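Local coordinates for protein putative acid phosphatase WZB (Escherichia coli, PDB 2WMY) that probably removes phosphate from phosphotyrosine in proteins, as a tyrosine phosphatase of the low molecular weight family, at residues Leu85-Tyr90 with Thr107-His112. The protein carries 1 engineered substitution. Numbering follows the deposited sequence.
Sequences LLVMEY and TMLFGH
L85-V87 and T107-L109 pair as parallel strands, joined by hydrogen bonds from M108 N to L85 O (2.9 Å), V87 N to M108 O and F110 N to V87 O. A water extends this ladder past the strand ends: it donates to M88 O and accepts from G111 N. L86 and F110 lie on one side of the sheet. L86 CB meets F110 CD1 at 3.7 Å, and the two side chains cross at about a right angle. F110 CG is anti to the backbone N (chi1 -161°), which sets the ring alongside M88. A bend at chi2 (-61°) carries M88 CE over a face of the F110 ring, 4.2 Å from the centroid, and SD sits obliquely, a Met-aromatic contact. An alanine in place of M88 lacks the thioether, and would probably leave the F110 ring less firmly held and a gap beside C15, the predicted nucleophile. On the other side, V87 CG1 packs on T107 CG2 at 3.7 Å. T107 OG1 approaches L85 CD2, but its hydrogen bond goes to A103 O. At the C-terminal end of its strand, L109 reaches Y90: its CD1 sits over a face of the ring, 4.0 Å from the centroid, a CH-pi contact. L109 CD2 touches V87 CG2 at 3.8 Å. Next to M88, E89 forms a salt bridge with R21, a predicted active-site residue. Strand 84-87, helix 90-99 and strand 107-109 form a beta-alpha-beta crossover at the edge of the four-stranded parallel sheet of the low molecular weight phosphatase fold.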
# COMPACT_ATOMS: atom_id res chain seq x y z
N LEU A 85 5.92 0.78 -8.08
CA LEU A 85 5.87 0.51 -6.65
C LEU A 85 5.41 1.77 -5.93
O LEU A 85 5.90 2.87 -6.20
CB LEU A 85 7.25 0.11 -6.12
CG LEU A 85 7.80 -1.31 -6.34
CD1 LEU A 85 7.72 -1.72 -7.78
CD2 LEU A 85 9.24 -1.39 -5.83
N LEU A 86 4.47 1.61 -5.00
CA LEU A 86 4.00 2.72 -4.19
C LEU A 86 4.24 2.41 -2.73
O LEU A 86 3.67 1.45 -2.19
CB LEU A 86 2.51 3.00 -4.47
CG LEU A 86 2.23 3.52 -5.88
CD1 LEU A 86 0.75 3.77 -6.08
CD2 LEU A 86 3.02 4.80 -6.15
N VAL A 87 5.10 3.19 -2.09
CA VAL A 87 5.46 2.93 -0.70
C VAL A 87 4.89 3.99 0.24
O VAL A 87 4.62 5.11 -0.17
CB VAL A 87 6.98 2.82 -0.49
CG1 VAL A 87 7.59 1.84 -1.47
CG2 VAL A 87 7.64 4.19 -0.61
N MET A 88 4.70 3.60 1.50
CA MET A 88 3.96 4.43 2.44
C MET A 88 4.83 5.54 3.02
O MET A 88 4.38 6.68 3.17
CB MET A 88 3.37 3.56 3.55
CG MET A 88 2.37 2.52 3.05
SD MET A 88 0.95 3.33 2.27
CE MET A 88 0.25 1.97 1.32
N GLU A 89 6.09 5.22 3.31
CA GLU A 89 6.95 6.13 4.04
C GLU A 89 8.23 6.51 3.32
O GLU A 89 8.77 5.73 2.53
CB GLU A 89 7.30 5.53 5.40
CG GLU A 89 6.09 5.18 6.25
CD GLU A 89 6.50 4.64 7.61
OE1 GLU A 89 7.49 5.15 8.16
OE2 GLU A 89 5.82 3.71 8.12
N TYR A 90 8.73 7.71 3.60
CA TYR A 90 10.03 8.13 3.12
C TYR A 90 11.07 7.07 3.46
O TYR A 90 11.85 6.67 2.60
CB TYR A 90 10.42 9.48 3.72
CG TYR A 90 9.69 10.65 3.09
CD1 TYR A 90 10.02 11.10 1.82
CD2 TYR A 90 8.68 11.32 3.78
CE1 TYR A 90 9.36 12.17 1.24
CE2 TYR A 90 8.02 12.39 3.21
CZ TYR A 90 8.36 12.81 1.94
OH TYR A 90 7.69 13.88 1.38
N THR A 107 9.72 3.61 -8.23
CA THR A 107 9.09 3.70 -6.92
C THR A 107 8.69 5.14 -6.60
O THR A 107 9.46 6.07 -6.81
CB THR A 107 10.02 3.17 -5.82
OG1 THR A 107 10.40 1.82 -6.12
CG2 THR A 107 9.33 3.20 -4.47
N MET A 108 7.48 5.31 -6.08
CA MET A 108 7.03 6.60 -5.58
C MET A 108 6.20 6.41 -4.32
O MET A 108 5.76 5.29 -4.01
CB MET A 108 6.25 7.36 -6.65
CG MET A 108 7.09 7.71 -7.90
SD MET A 108 6.09 8.37 -9.25
CE MET A 108 5.61 9.97 -8.59
N LEU A 109 6.00 7.48 -3.57
CA LEU A 109 5.17 7.43 -2.38
C LEU A 109 3.71 7.21 -2.75
O LEU A 109 3.24 7.71 -3.78
CB LEU A 109 5.33 8.71 -1.57
CG LEU A 109 6.75 8.82 -1.02
CD1 LEU A 109 7.06 10.25 -0.59
CD2 LEU A 109 6.93 7.84 0.12
N PHE A 110 3.00 6.46 -1.92
CA PHE A 110 1.57 6.27 -2.11
C PHE A 110 0.84 7.61 -2.05
O PHE A 110 -0.07 7.86 -2.82
CB PHE A 110 1.02 5.31 -1.06
CG PHE A 110 -0.30 4.71 -1.44
CD1 PHE A 110 -0.36 3.52 -2.13
CD2 PHE A 110 -1.48 5.36 -1.13
CE1 PHE A 110 -1.56 2.97 -2.50
CE2 PHE A 110 -2.70 4.82 -1.49
CZ PHE A 110 -2.74 3.63 -2.17
N GLY A 111 1.25 8.46 -1.12
CA GLY A 111 0.63 9.77 -0.97
C GLY A 111 1.37 10.86 -1.72
O GLY A 111 1.37 12.02 -1.29
N HIS A 112 2.00 10.50 -2.84
CA HIS A 112 2.79 11.47 -3.60
C HIS A 112 1.98 12.72 -3.95
O HIS A 112 2.51 13.82 -3.93
CB HIS A 112 3.34 10.86 -4.89
CG HIS A 112 4.09 11.84 -5.74
ND1 HIS A 112 5.43 12.10 -5.58
CD2 HIS A 112 3.66 12.66 -6.73
CE1 HIS A 112 5.81 13.02 -6.45
NE2 HIS A 112 4.75 13.38 -7.16
O HOH W 1 3.03 8.05 0.87